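Local structure of uncharacterized protein (5F2H) at residues 8-14 with 40-46. The protein is of unknown function but probably acts as a hydrolase of the alpha/beta hydrolase superfamily. Residues are numbered along the deposited sequence.
Sequences MTYIQLL and IVGNEAQ
Tyr10 and Ile40 account for more than half of the 372 Å² buried where the starts of helices 10-23 and 44-58 meet. Each helix begins with an N-cap: Thr9 OG1 accepts from Gln12 N (3.0 Å), with a weak return bond from Thr9 N to Gln12 OE1 (3.4 Å) completing a capping box, and Asn43 OD1 accepts from Gln46 N (3.2 Å). Tyr10, with chi1 t (172°), lays its ring along the loop 41-43, turned at Gly42. The CA of Tyr10 lies 5.7 Å from the CA of Gly42, and the segments part to 9.1 Å between the CA atoms of Leu14 and Gln46. Tyr10 CD1 sits 3.7 Å from Gly42 CA, CE1 3.3 Å from Asn43 N, and OH 2.9 Å from Gln46 CG, a tight approach. Gly42 (phi 155°, psi -86°) adopts a backbone that would jam a CB against the preceding carbonyl, and such a CB would also strike the Tyr10 ring. The CA-to-CB bond of Ile40 (mt) points toward 8-14; its apolar CD1 lies 3.7 Å from both Met8 CG (selenomethionine) and Leu13 CB, and CG2 3.7 Å from Tyr10 CA. The contact joins the first helix hairpin (10-23 and 26-37) to helix 44-58 in the N-terminal, probably TPR-like helical domain, remote from the chain's own parallel sheet. Met8 and Leu13 also touch helix 26-37, and Tyr149 and Phe170 of the second subunit pack on Thr9 and Asn43.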
loop_
_atom_site.group_PDB
_atom_site.type_symbol
_atom_site.label_atom_id
_atom_site.label_comp_id
_atom_site.label_asym_id
_atom_site.label_seq_id
_atom_site.Cartn_x
_atom_site.Cartn_y
_atom_site.Cartn_z
HETATM N N MSE B 8 -33.042 3.382 -1.015
HETATM C CA MSE B 8 -33.449 3.029 0.378
HETATM C C MSE B 8 -32.854 1.712 0.751
HETATM O O MSE B 8 -33.190 0.689 0.143
HETATM C CB MSE B 8 -34.971 2.922 0.549
HETATM C CG MSE B 8 -35.383 2.634 1.988
HETATM SE SE MSE B 8 -37.352 2.607 2.298
HETATM C CE MSE B 8 -37.704 4.552 2.342
ATOM N N THR B 9 -31.988 1.717 1.771
ATOM C CA THR B 9 -31.349 0.485 2.236
ATOM C C THR B 9 -32.266 -0.325 3.127
ATOM O O THR B 9 -33.346 0.112 3.524
ATOM C CB THR B 9 -30.094 0.760 3.076
ATOM O OG1 THR B 9 -30.463 1.452 4.283
ATOM C CG2 THR B 9 -29.073 1.565 2.280
ATOM N N TYR B 10 -31.831 -1.541 3.400
ATOM C CA TYR B 10 -32.562 -2.441 4.278
ATOM C C TYR B 10 -32.793 -1.762 5.626
ATOM O O TYR B 10 -33.914 -1.700 6.137
ATOM C CB TYR B 10 -31.747 -3.703 4.429
ATOM C CG TYR B 10 -32.249 -4.681 5.446
ATOM C CD1 TYR B 10 -33.218 -5.607 5.122
ATOM C CD2 TYR B 10 -31.666 -4.748 6.713
ATOM C CE1 TYR B 10 -33.643 -6.537 6.046
ATOM C CE2 TYR B 10 -32.085 -5.674 7.634
ATOM C CZ TYR B 10 -33.080 -6.561 7.295
ATOM O OH TYR B 10 -33.488 -7.496 8.204
ATOM N N ILE B 11 -31.757 -1.129 6.145
ATOM C CA ILE B 11 -31.886 -0.451 7.431
ATOM C C ILE B 11 -32.791 0.787 7.389
ATOM O O ILE B 11 -33.528 1.064 8.354
ATOM C CB ILE B 11 -30.511 -0.088 7.999
ATOM C CG1 ILE B 11 -29.727 -1.359 8.313
ATOM C CG2 ILE B 11 -30.666 0.726 9.264
ATOM C CD1 ILE B 11 -28.289 -1.095 8.691
ATOM N N GLN B 12 -32.725 1.550 6.306
ATOM C CA GLN B 12 -33.571 2.727 6.217
ATOM C C GLN B 12 -35.011 2.263 6.196
ATOM O O GLN B 12 -35.844 2.750 6.964
ATOM C CB GLN B 12 -33.230 3.537 4.992
ATOM C CG GLN B 12 -31.846 4.129 5.075
ATOM C CD GLN B 12 -31.415 4.749 3.786
ATOM O OE1 GLN B 12 -32.209 4.936 2.868
ATOM N NE2 GLN B 12 -30.142 5.072 3.701
ATOM N N LEU B 13 -35.302 1.293 5.341
ATOM C CA LEU B 13 -36.636 0.786 5.279
ATOM C C LEU B 13 -37.092 0.421 6.694
ATOM O O LEU B 13 -38.096 0.943 7.174
ATOM C CB LEU B 13 -36.709 -0.461 4.393
ATOM C CG LEU B 13 -38.096 -1.125 4.394
ATOM C CD1 LEU B 13 -39.165 -0.221 3.794
ATOM C CD2 LEU B 13 -38.042 -2.446 3.657
ATOM N N LEU B 14 -36.344 -0.455 7.366
ATOM C CA LEU B 14 -36.726 -0.884 8.729
ATOM C C LEU B 14 -36.900 0.262 9.726
ATOM O O LEU B 14 -37.883 0.286 10.463
ATOM C CB LEU B 14 -35.774 -1.960 9.276
ATOM C CG LEU B 14 -35.744 -3.282 8.478
ATOM C CD1 LEU B 14 -34.711 -4.210 9.056
ATOM C CD2 LEU B 14 -37.082 -3.993 8.442
ATOM N N ILE B 40 -35.829 -4.009 -2.257
ATOM C CA ILE B 40 -34.806 -3.940 -1.211
ATOM C C ILE B 40 -34.268 -5.303 -0.787
ATOM O O ILE B 40 -35.015 -6.190 -0.381
ATOM C CB ILE B 40 -35.309 -3.152 0.028
ATOM C CG1 ILE B 40 -35.575 -1.692 -0.372
ATOM C CG2 ILE B 40 -34.277 -3.197 1.135
ATOM C CD1 ILE B 40 -36.129 -0.803 0.719
ATOM N N VAL B 41 -32.954 -5.444 -0.906
ATOM C CA VAL B 41 -32.239 -6.665 -0.537
ATOM C C VAL B 41 -31.884 -6.611 0.952
ATOM O O VAL B 41 -31.899 -5.532 1.544
ATOM C CB VAL B 41 -30.945 -6.778 -1.377
ATOM C CG1 VAL B 41 -30.072 -5.539 -1.215
ATOM C CG2 VAL B 41 -30.144 -8.031 -1.039
ATOM N N GLY B 42 -31.589 -7.761 1.563
ATOM C CA GLY B 42 -31.205 -7.781 2.976
ATOM C C GLY B 42 -31.437 -9.060 3.759
ATOM O O GLY B 42 -30.503 -9.834 3.984
ATOM N N ASN B 43 -32.646 -9.207 4.292
ATOM C CA ASN B 43 -33.060 -10.391 5.048
ATOM C C ASN B 43 -34.562 -10.372 4.907
ATOM O O ASN B 43 -35.239 -9.580 5.542
ATOM C CB ASN B 43 -32.627 -10.357 6.520
ATOM C CG ASN B 43 -33.014 -11.631 7.277
ATOM O OD1 ASN B 43 -34.041 -12.256 7.007
ATOM N ND2 ASN B 43 -32.209 -11.990 8.258
ATOM N N GLU B 44 -35.071 -11.228 4.036
ATOM C CA GLU B 44 -36.493 -11.278 3.799
ATOM C C GLU B 44 -37.270 -11.711 5.018
ATOM O O GLU B 44 -38.336 -11.179 5.299
ATOM C CB GLU B 44 -36.820 -12.203 2.633
ATOM C CG GLU B 44 -36.292 -11.751 1.293
ATOM C CD GLU B 44 -36.806 -12.652 0.194
ATOM O OE1 GLU B 44 -37.250 -13.766 0.529
ATOM O OE2 GLU B 44 -36.776 -12.262 -0.997
ATOM N N ALA B 45 -36.750 -12.715 5.709
ATOM C CA ALA B 45 -37.398 -13.238 6.902
ATOM C C ALA B 45 -37.786 -12.084 7.802
ATOM O O ALA B 45 -38.924 -11.972 8.212
ATOM C CB ALA B 45 -36.470 -14.198 7.621
ATOM N N GLN B 46 -36.839 -11.194 8.051
ATOM C CA GLN B 46 -37.064 -10.025 8.872
ATOM C C GLN B 46 -38.097 -9.102 8.255
ATOM O O GLN B 46 -38.894 -8.491 8.968
ATOM C CB GLN B 46 -35.747 -9.277 9.029
ATOM C CG GLN B 46 -35.777 -8.056 9.952
ATOM C CD GLN B 46 -36.147 -8.376 11.398
ATOM O OE1 GLN B 46 -37.173 -8.999 11.664
ATOM N NE2 GLN B 46 -35.371 -7.837 12.339
#